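Local coordinates for protein nonribosomal peptide synthase (Streptomyces sp. MJ635-86F5, PDB 5JJP) that activates an aliphatic beta-amino acid by adenylation, probably using ATP as adenylation enzymes of this family do, at residues A[68-79]-A[155-163]; A[259-267]-A[284-295]. One frame throughout, in Å; residues are numbered along the deposited sequence.

Contact 1: residues A[68-79]-A[155-163]; sequences QADAYAAELDAL and FGPKGVTTE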
loop_
_atom_site.group_PDB
_atom_site.type_symbol
_atom_site.label_atom_id
_atom_site.label_comp_id
_atom_site.label_asym_id
_atom_site.label_seq_id
_atom_site.Cartn_x
_atom_site.Cartn_y
_atom_site.Cartn_z
ATOM N N GLN A 68 14.589 11.845 9.922
ATOM C CA GLN A 68 14.902 10.476 10.299
ATOM C C GLN A 68 15.179 9.609 9.015
ATOM O O GLN A 68 16.148 8.838 8.990
ATOM C CB GLN A 68 13.789 9.898 11.160
ATOM C CG GLN A 68 14.081 8.528 11.725
ATOM C CD GLN A 68 15.051 8.553 12.890
ATOM O OE1 GLN A 68 16.107 9.175 12.833
ATOM N NE2 GLN A 68 14.700 7.850 13.969
ATOM N N ALA A 69 14.383 9.798 7.959
ATOM C CA ALA A 69 14.631 9.158 6.690
ATOM C C ALA A 69 16.034 9.456 6.177
ATOM O O ALA A 69 16.755 8.557 5.708
ATOM C CB ALA A 69 13.608 9.578 5.658
ATOM N N ASP A 70 16.404 10.728 6.223
ATOM C CA ASP A 70 17.698 11.153 5.739
ATOM C C ASP A 70 18.855 10.564 6.609
ATOM O O ASP A 70 19.919 10.205 6.056
ATOM C CB ASP A 70 17.792 12.688 5.703
ATOM C CG ASP A 70 16.933 13.311 4.594
ATOM O OD1 ASP A 70 16.495 12.597 3.702
ATOM O OD2 ASP A 70 16.618 14.527 4.688
ATOM N N ALA A 71 18.660 10.508 7.925
ATOM C CA ALA A 71 19.713 10.027 8.781
ATOM C C ALA A 71 19.906 8.555 8.528
ATOM O O ALA A 71 21.020 8.061 8.462
ATOM C CB ALA A 71 19.390 10.291 10.215
ATOM N N TYR A 72 18.808 7.844 8.391
ATOM C CA TYR A 72 18.852 6.436 8.123
ATOM C C TYR A 72 19.562 6.177 6.806
ATOM O O TYR A 72 20.320 5.228 6.678
ATOM C CB TYR A 72 17.436 5.859 8.083
ATOM C CG TYR A 72 16.771 5.560 9.422
ATOM C CD1 TYR A 72 17.374 5.914 10.653
ATOM C CD2 TYR A 72 15.550 4.977 9.460
ATOM C CE1 TYR A 72 16.762 5.643 11.873
ATOM C CE2 TYR A 72 14.923 4.741 10.659
ATOM C CZ TYR A 72 15.522 5.080 11.878
ATOM O OH TYR A 72 14.887 4.743 13.044
ATOM N N ALA A 73 19.207 6.975 5.795
ATOM C CA ALA A 73 19.741 6.809 4.424
ATOM C C ALA A 73 21.233 6.971 4.392
ATOM O O ALA A 73 21.930 6.169 3.779
ATOM C CB ALA A 73 19.090 7.797 3.461
ATOM N N ALA A 74 21.740 7.996 5.082
ATOM C CA ALA A 74 23.194 8.202 5.193
ATOM C C ALA A 74 23.916 6.963 5.777
ATOM O O ALA A 74 24.908 6.507 5.221
ATOM C CB ALA A 74 23.497 9.435 6.045
ATOM N N GLU A 75 23.386 6.406 6.871
ATOM C CA GLU A 75 23.998 5.228 7.501
ATOM C C GLU A 75 23.843 3.968 6.613
ATOM O O GLU A 75 24.794 3.219 6.446
ATOM C CB GLU A 75 23.416 5.004 8.882
ATOM C CG GLU A 75 23.863 6.032 9.904
ATOM C CD GLU A 75 23.015 5.992 11.185
ATOM O OE1 GLU A 75 23.591 5.606 12.256
ATOM O OE2 GLU A 75 21.774 6.341 11.134
ATOM N N LEU A 76 22.677 3.785 5.987
ATOM C CA LEU A 76 22.507 2.654 5.121
ATOM C C LEU A 76 23.438 2.764 3.921
ATOM O O LEU A 76 23.942 1.743 3.466
ATOM C CB LEU A 76 21.066 2.485 4.656
ATOM C CG LEU A 76 20.107 2.022 5.749
ATOM C CD1 LEU A 76 18.677 2.161 5.285
ATOM C CD2 LEU A 76 20.368 0.599 6.130
ATOM N N ASP A 77 23.666 3.985 3.426
ATOM C CA ASP A 77 24.474 4.161 2.234
ATOM C C ASP A 77 25.938 3.820 2.514
ATOM O O ASP A 77 26.681 3.492 1.570
ATOM C CB ASP A 77 24.368 5.579 1.690
ATOM C CG ASP A 77 24.887 5.717 0.257
ATOM O OD1 ASP A 77 24.648 4.880 -0.596
ATOM O OD2 ASP A 77 25.523 6.719 -0.038
ATOM N N ALA A 78 26.349 3.860 3.783
ATOM C CA ALA A 78 27.730 3.516 4.122
ATOM C C ALA A 78 27.954 1.990 3.984
ATOM O O ALA A 78 29.081 1.534 4.102
ATOM C CB ALA A 78 28.088 3.982 5.523
ATOM N N LEU A 79 26.887 1.214 3.805
ATOM C CA LEU A 79 27.039 -0.225 3.677
ATOM C C LEU A 79 27.472 -0.646 2.288
ATOM O O LEU A 79 27.852 -1.792 2.067
ATOM C CB LEU A 79 25.753 -0.943 4.070
ATOM C CG LEU A 79 25.303 -0.673 5.489
ATOM C CD1 LEU A 79 24.010 -1.397 5.740
ATOM C CD2 LEU A 79 26.360 -1.141 6.458
ATOM N N PHE A 155 17.253 -0.717 13.010
ATOM C CA PHE A 155 16.995 0.730 13.013
ATOM C C PHE A 155 16.165 1.070 14.229
ATOM O O PHE A 155 15.319 0.289 14.647
ATOM C CB PHE A 155 16.302 1.166 11.716
ATOM C CG PHE A 155 14.958 0.575 11.530
ATOM C CD1 PHE A 155 14.799 -0.615 10.901
ATOM C CD2 PHE A 155 13.840 1.231 12.001
ATOM C CE1 PHE A 155 13.545 -1.190 10.755
ATOM C CE2 PHE A 155 12.580 0.637 11.902
ATOM C CZ PHE A 155 12.437 -0.578 11.275
ATOM N N GLY A 156 16.411 2.223 14.815
ATOM C CA GLY A 156 15.594 2.690 15.972
ATOM C C GLY A 156 15.816 4.177 16.178
ATOM O O GLY A 156 16.358 4.851 15.285
ATOM N N PRO A 157 15.467 4.685 17.357
ATOM C CA PRO A 157 15.496 6.156 17.587
ATOM C C PRO A 157 16.875 6.772 17.374
ATOM O O PRO A 157 16.961 7.868 16.803
ATOM C CB PRO A 157 15.098 6.305 19.075
ATOM C CG PRO A 157 14.483 4.990 19.471
ATOM C CD PRO A 157 15.019 3.934 18.537
ATOM N N LYS A 158 17.930 6.058 17.772
ATOM C CA LYS A 158 19.288 6.555 17.631
ATOM C C LYS A 158 19.904 6.432 16.220
ATOM O O LYS A 158 20.872 7.128 15.919
ATOM C CB LYS A 158 20.212 5.868 18.638
ATOM C CG LYS A 158 20.445 4.364 18.431
ATOM C CD LYS A 158 21.232 3.952 17.172
ATOM C CE LYS A 158 22.462 4.795 16.796
ATOM N NZ LYS A 158 23.739 4.359 17.434
ATOM N N GLY A 159 19.326 5.604 15.351
ATOM C CA GLY A 159 19.845 5.435 13.999
ATOM C C GLY A 159 19.903 3.982 13.628
ATOM O O GLY A 159 19.180 3.155 14.209
ATOM N N VAL A 160 20.782 3.658 12.681
ATOM C CA VAL A 160 20.950 2.299 12.173
ATOM C C VAL A 160 22.277 1.736 12.642
ATOM O O VAL A 160 23.331 2.273 12.296
ATOM C CB VAL A 160 20.997 2.299 10.654
ATOM C CG1 VAL A 160 21.340 0.927 10.129
ATOM C CG2 VAL A 160 19.662 2.812 10.064
ATOM N N THR A 161 22.226 0.637 13.396
ATOM C CA THR A 161 23.414 -0.069 13.823
ATOM C C THR A 161 23.469 -1.429 13.123
ATOM O O THR A 161 22.453 -2.097 12.983
ATOM C CB THR A 161 23.418 -0.262 15.351
ATOM O OG1 THR A 161 22.193 -0.864 15.759
ATOM C CG2 THR A 161 23.513 1.090 16.020
ATOM N N THR A 162 24.648 -1.791 12.634
ATOM C CA THR A 162 24.802 -2.957 11.786
ATOM C C THR A 162 25.489 -4.065 12.548
ATOM O O THR A 162 26.631 -3.932 12.902
ATOM C CB THR A 162 25.639 -2.614 10.538
ATOM O OG1 THR A 162 24.971 -1.633 9.722
ATOM C CG2 THR A 162 25.861 -3.864 9.679
ATOM N N GLU A 163 24.802 -5.180 12.752
ATOM C CA GLU A 163 25.338 -6.321 13.515
ATOM C C GLU A 163 26.216 -7.197 12.617
ATOM O O GLU A 163 27.167 -7.805 13.093
ATOM C CB GLU A 163 24.235 -7.163 14.191
ATOM C CG GLU A 163 23.180 -6.355 14.942
ATOM C CD GLU A 163 23.690 -5.656 16.214
ATOM O OE1 GLU A 163 24.774 -6.006 16.708
ATOM O OE2 GLU A 163 22.985 -4.741 16.715
HETATM O O HOH W 1 18.509 8.436 14.210
#
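Tyr72, Glu75 and Leu76 of helix 62-77 pack on Phe155, Gly156, Gly159 and Val160 of a beta hairpin, whose strands 151-156 and 159-162 form one margin of the mixed five-stranded sheet. The hairpin reverses through a type I turn from Gly156 to Gly159, and helix segment 68-77 runs at 22° to strand 159-162. The polar grip is on the turn. Tyr72 OH donates to Gly156 O at 2.7 Å from above the carbonyl plane, while Gly159 N reaches the same oxygen from the opposite face, so two donors hold it. Beyond them a water donates to both Gln68 OE1 and Pro157 O, bridging helix and turn; Gln68 NE2 is taken by Asp96. Further along, the carboxylate of Glu75 straddles Val160 N, which makes only weak bonds to it, 3.4 Å to OE1 and 3.3 Å to OE2. Aromatic contacts centre on the Tyr72 ring: Gln68 CG lies over one face, toward the rim, and Phe155 CB lies over a face 4.3 Å from the ring centroid in a CH-pi contact. The Phe155 ring itself stands oblique to it, its edge toward Tyr72 OH. Apolar packing falls to the two branches of Val160: CG2, anti to the carbonyl carbon (chi1 173°), leans obliquely on Tyr72 CD1 at 3.9 Å, and CG1 meets Leu76 CD2 across the interface. Leu76 also touches Leu107 and Leu134, which joins this seam to helix 95-107 and to strand 134-138, the neighbour of strand 151-156 in the sheet. Gly159 has a positive phi (135°) at which a CB would jam against the carbonyl oxygen of Lys158. Farther along the chain, Leu79 and Thr162 slide past each other in opposite directions, Leu79 CD2 lying 3.6 Å from Thr162 OG1.

Contact 2: residues A[259-267]-A[284-295]; sequences PRRFLAFLH and LIRHEPDLVAGL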
loop_
_atom_site.group_PDB
_atom_site.type_symbol
_atom_site.label_atom_id
_atom_site.label_comp_id
_atom_site.label_asym_id
_atom_site.label_seq_id
_atom_site.Cartn_x
_atom_site.Cartn_y
_atom_site.Cartn_z
ATOM N N PRO A 259 -11.546 -5.326 20.872
ATOM C CA PRO A 259 -12.574 -4.371 20.506
ATOM C C PRO A 259 -12.671 -3.089 21.291
ATOM O O PRO A 259 -12.772 -2.021 20.690
ATOM C CB PRO A 259 -13.868 -5.159 20.631
ATOM C CG PRO A 259 -13.450 -6.542 20.259
ATOM C CD PRO A 259 -12.047 -6.705 20.785
ATOM N N ARG A 260 -12.660 -3.151 22.603
ATOM C CA ARG A 260 -12.852 -1.961 23.396
ATOM C C ARG A 260 -11.619 -1.117 23.288
ATOM O O ARG A 260 -11.705 0.095 23.271
ATOM C CB ARG A 260 -13.126 -2.298 24.868
ATOM C CG ARG A 260 -14.622 -2.367 25.228
ATOM C CD ARG A 260 -14.922 -2.844 26.690
ATOM N NE ARG A 260 -16.009 -2.099 27.345
ATOM C CZ ARG A 260 -17.310 -2.406 27.294
ATOM N NH1 ARG A 260 -17.764 -3.456 26.602
ATOM N NH2 ARG A 260 -18.177 -1.643 27.943
ATOM N N ARG A 261 -10.468 -1.775 23.223
ATOM C CA ARG A 261 -9.181 -1.090 23.118
ATOM C C ARG A 261 -9.009 -0.427 21.761
ATOM O O ARG A 261 -8.417 0.649 21.660
ATOM C CB ARG A 261 -8.032 -2.066 23.352
ATOM C CG ARG A 261 -7.405 -1.978 24.734
ATOM C CD ARG A 261 -6.907 -3.366 25.162
ATOM N NE ARG A 261 -5.603 -3.864 24.712
ATOM C CZ ARG A 261 -4.503 -3.975 25.457
ATOM N NH1 ARG A 261 -4.454 -3.532 26.711
ATOM N NH2 ARG A 261 -3.410 -4.496 24.911
ATOM N N PHE A 262 -9.560 -1.057 20.735
ATOM C CA PHE A 262 -9.479 -0.526 19.390
ATOM C C PHE A 262 -10.345 0.725 19.296
ATOM O O PHE A 262 -9.898 1.757 18.796
ATOM C CB PHE A 262 -9.956 -1.565 18.359
ATOM C CG PHE A 262 -10.055 -1.036 16.980
ATOM C CD1 PHE A 262 -8.937 -0.465 16.360
ATOM C CD2 PHE A 262 -11.240 -1.124 16.261
ATOM C CE1 PHE A 262 -9.012 0.013 15.071
ATOM C CE2 PHE A 262 -11.319 -0.622 14.974
ATOM C CZ PHE A 262 -10.197 -0.053 14.385
ATOM N N LEU A 263 -11.587 0.606 19.740
ATOM C CA LEU A 263 -12.543 1.725 19.721
ATOM C C LEU A 263 -12.073 2.892 20.542
ATOM O O LEU A 263 -12.171 4.011 20.089
ATOM C CB LEU A 263 -13.942 1.268 20.125
ATOM C CG LEU A 263 -14.553 0.245 19.149
ATOM C CD1 LEU A 263 -15.757 -0.464 19.727
ATOM C CD2 LEU A 263 -14.945 0.892 17.842
ATOM N N ALA A 264 -11.431 2.650 21.687
ATOM C CA ALA A 264 -10.898 3.745 22.509
ATOM C C ALA A 264 -9.759 4.452 21.775
ATOM O O ALA A 264 -9.606 5.665 21.859
ATOM C CB ALA A 264 -10.383 3.228 23.836
ATOM N N PHE A 265 -8.966 3.669 21.034
ATOM C CA PHE A 265 -7.855 4.214 20.276
ATOM C C PHE A 265 -8.369 5.141 19.182
ATOM O O PHE A 265 -7.794 6.156 18.956
ATOM C CB PHE A 265 -7.005 3.074 19.686
ATOM C CG PHE A 265 -5.755 3.540 19.007
ATOM C CD1 PHE A 265 -4.685 3.965 19.749
ATOM C CD2 PHE A 265 -5.655 3.535 17.612
ATOM C CE1 PHE A 265 -3.530 4.405 19.126
ATOM C CE2 PHE A 265 -4.493 3.954 16.985
ATOM C CZ PHE A 265 -3.432 4.386 17.744
ATOM N N LEU A 266 -9.447 4.781 18.509
ATOM C CA LEU A 266 -9.993 5.650 17.473
ATOM C C LEU A 266 -10.441 6.992 18.047
ATOM O O LEU A 266 -10.314 7.998 17.377
ATOM C CB LEU A 266 -11.170 5.012 16.728
ATOM C CG LEU A 266 -10.917 3.658 16.056
ATOM C CD1 LEU A 266 -12.142 3.266 15.241
ATOM C CD2 LEU A 266 -9.681 3.651 15.164
ATOM N N HIS A 267 -10.940 7.006 19.282
ATOM C CA HIS A 267 -11.152 8.282 20.008
ATOM C C HIS A 267 -9.879 8.934 20.443
ATOM O O HIS A 267 -9.678 10.089 20.207
ATOM C CB HIS A 267 -12.014 8.063 21.283
ATOM C CG HIS A 267 -13.463 7.928 20.999
ATOM N ND1 HIS A 267 -14.278 9.026 20.814
ATOM C CD2 HIS A 267 -14.249 6.833 20.832
ATOM C CE1 HIS A 267 -15.517 8.605 20.578
ATOM N NE2 HIS A 267 -15.527 7.279 20.603
ATOM N N LEU A 284 -16.953 -5.695 16.146
ATOM C CA LEU A 284 -17.240 -4.433 16.818
ATOM C C LEU A 284 -18.729 -4.216 16.810
ATOM O O LEU A 284 -19.278 -3.768 17.789
ATOM C CB LEU A 284 -16.492 -3.285 16.153
ATOM C CG LEU A 284 -14.984 -3.528 15.942
ATOM C CD1 LEU A 284 -14.373 -2.452 15.054
ATOM C CD2 LEU A 284 -14.244 -3.612 17.274
ATOM N N ILE A 285 -19.385 -4.576 15.708
ATOM C CA ILE A 285 -20.868 -4.551 15.617
ATOM C C ILE A 285 -21.493 -5.507 16.627
ATOM O O ILE A 285 -22.313 -5.121 17.454
ATOM C CB ILE A 285 -21.431 -5.053 14.250
ATOM C CG1 ILE A 285 -20.789 -4.366 13.045
ATOM C CG2 ILE A 285 -22.944 -4.884 14.217
ATOM C CD1 ILE A 285 -21.029 -2.886 12.978
ATOM N N ARG A 286 -21.068 -6.761 16.531
ATOM C CA ARG A 286 -21.614 -7.851 17.313
ATOM C C ARG A 286 -21.493 -7.572 18.797
ATOM O O ARG A 286 -22.474 -7.670 19.496
ATOM C CB ARG A 286 -20.891 -9.148 16.947
ATOM C CG ARG A 286 -21.215 -10.354 17.821
ATOM C CD ARG A 286 -22.483 -11.117 17.437
ATOM N NE ARG A 286 -22.212 -12.461 16.910
ATOM C CZ ARG A 286 -21.648 -13.463 17.592
ATOM N NH1 ARG A 286 -21.266 -13.309 18.860
ATOM N NH2 ARG A 286 -21.454 -14.635 16.992
ATOM N N HIS A 287 -20.291 -7.246 19.270
ATOM C CA HIS A 287 -20.037 -7.082 20.710
ATOM C C HIS A 287 -20.224 -5.693 21.261
ATOM O O HIS A 287 -20.527 -5.571 22.432
ATOM C CB HIS A 287 -18.615 -7.552 21.066
ATOM C CG HIS A 287 -18.433 -9.020 20.859
ATOM N ND1 HIS A 287 -19.019 -9.956 21.680
ATOM C CD2 HIS A 287 -17.802 -9.716 19.885
ATOM C CE1 HIS A 287 -18.736 -11.168 21.239
ATOM N NE2 HIS A 287 -17.995 -11.050 20.152
ATOM N N GLU A 288 -19.981 -4.651 20.468
ATOM C CA GLU A 288 -19.939 -3.300 21.031
ATOM C C GLU A 288 -20.604 -2.248 20.149
ATOM O O GLU A 288 -20.045 -1.178 19.934
ATOM C CB GLU A 288 -18.489 -2.879 21.293
ATOM C CG GLU A 288 -17.661 -3.819 22.147
ATOM C CD GLU A 288 -18.088 -3.824 23.599
ATOM O OE1 GLU A 288 -18.949 -3.006 23.997
ATOM O OE2 GLU A 288 -17.540 -4.649 24.361
ATOM N N PRO A 289 -21.824 -2.530 19.687
ATOM C CA PRO A 289 -22.477 -1.637 18.756
ATOM C C PRO A 289 -22.682 -0.215 19.275
ATOM O O PRO A 289 -22.656 0.706 18.465
ATOM C CB PRO A 289 -23.815 -2.332 18.455
ATOM C CG PRO A 289 -24.064 -3.218 19.613
ATOM C CD PRO A 289 -22.713 -3.618 20.130
ATOM N N ASP A 290 -22.870 -0.021 20.577
ATOM C CA ASP A 290 -23.041 1.321 21.103
ATOM C C ASP A 290 -21.765 2.118 21.040
ATOM O O ASP A 290 -21.795 3.315 20.774
ATOM C CB ASP A 290 -23.518 1.300 22.549
ATOM C CG ASP A 290 -24.958 0.817 22.685
ATOM O OD1 ASP A 290 -25.736 0.945 21.711
ATOM O OD2 ASP A 290 -25.314 0.323 23.780
ATOM N N LEU A 291 -20.632 1.474 21.287
ATOM C CA LEU A 291 -19.358 2.188 21.151
ATOM C C LEU A 291 -19.045 2.537 19.683
ATOM O O LEU A 291 -18.523 3.623 19.387
ATOM C CB LEU A 291 -18.233 1.388 21.794
ATOM C CG LEU A 291 -18.394 1.154 23.318
ATOM C CD1 LEU A 291 -17.252 0.293 23.835
ATOM C CD2 LEU A 291 -18.448 2.474 24.066
ATOM N N VAL A 292 -19.412 1.651 18.764
ATOM C CA VAL A 292 -19.244 1.934 17.333
ATOM C C VAL A 292 -20.044 3.178 16.957
ATOM O O VAL A 292 -19.519 4.118 16.372
ATOM C CB VAL A 292 -19.671 0.733 16.463
ATOM C CG1 VAL A 292 -19.752 1.122 14.997
ATOM C CG2 VAL A 292 -18.707 -0.430 16.669
ATOM N N ALA A 293 -21.320 3.168 17.307
ATOM C CA ALA A 293 -22.210 4.322 17.131
ATOM C C ALA A 293 -21.690 5.579 17.753
ATOM O O ALA A 293 -22.026 6.656 17.320
ATOM C CB ALA A 293 -23.606 4.011 17.707
ATOM N N GLY A 294 -20.849 5.445 18.759
ATOM C CA GLY A 294 -20.293 6.609 19.467
ATOM C C GLY A 294 -18.990 7.153 18.927
ATOM O O GLY A 294 -18.432 8.082 19.521
ATOM N N LEU A 295 -18.501 6.593 17.811
ATOM C CA LEU A 295 -17.266 7.105 17.152
ATOM C C LEU A 295 -17.484 8.456 16.458
ATOM O O LEU A 295 -17.558 8.546 15.223
ATOM C CB LEU A 295 -16.727 6.104 16.134
ATOM C CG LEU A 295 -16.266 4.772 16.717
ATOM C CD1 LEU A 295 -16.145 3.760 15.589
ATOM C CD2 LEU A 295 -14.955 4.935 17.426
#
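Leu263 and Leu295 both turn CG anti to the carbonyl carbon, with chi1 of -63° and -64°, and their branches meet at about a right angle, Leu263 CD2 to Leu295 CD1 at 3.8 Å. The pair lies between helix 259-268 and the broken helix 282-287/289-293, which flank strand 273-276 in sequence as part of an alpha/beta layer; helix segments 259-267 and 289-293 run nearly parallel, their axes 10.4 Å apart. Leu263 is shared by several partners: its other branch, CD1, approaches Leu291 CB to 3.7 Å and also rests near Glu288 CB, where one short helix ends and the next begins. Toward the start of helix 259-268, Leu284 spreads its two methyls between Pro259 and Phe262. Its CD2 sits 3.7 Å from Pro259 CB, and its CD1 meets the edge of the Phe262 ring at CE2, 3.6 Å away. At the other end Leu295 CD2 touches Leu266 CB. The charged pair is built on Glu288, at the N-cap position of helix 289-293. Its chain bends at chi2, folding the carboxylate back toward Arg260, whose NH1 makes a salt bridge with OE2; the modelled bond is weak in angle and its shortness makes the detail doubtful. Carboxylate and guanidinium planes stand 82° apart, OE2 comes in at the guanidinium edge, and Leu291 CD1 covers one guanidinium face. With an alanine in place of Glu288, the guanidinium of Arg260 would probably lose its counter-charge across the interface and be freer to turn. Val292 touches Leu319 of helix 310-319, so the broken helix is held by a further helix as well. Beyond it, Gly294 O lies in the plane of the His267 ring, at its edge, 3.1 Å from CE1.

Overall arrangement
From the N terminus the chain first lays down helix 62-77, then passes through helices 95-107 and 120-130 and the strands of the five-stranded sheet before its marginal hairpin returns to that helix; contact 1 thereby closes a long loop of 75 intervening residues. Contact 2 opens only afterwards and closes a short one, 16 residues spanning strand 273-276, so the two follow in series and neither nest nor cross. Contact 1 ties a helix to the edge of the five-stranded sheet; contact 2 joins helix 259-268 to the broken helix 282-287/289-293 beside strand 273-276 of the six-stranded sheet. Their centres are 38 Å apart and their nearest atoms about 17 Å apart, without touching.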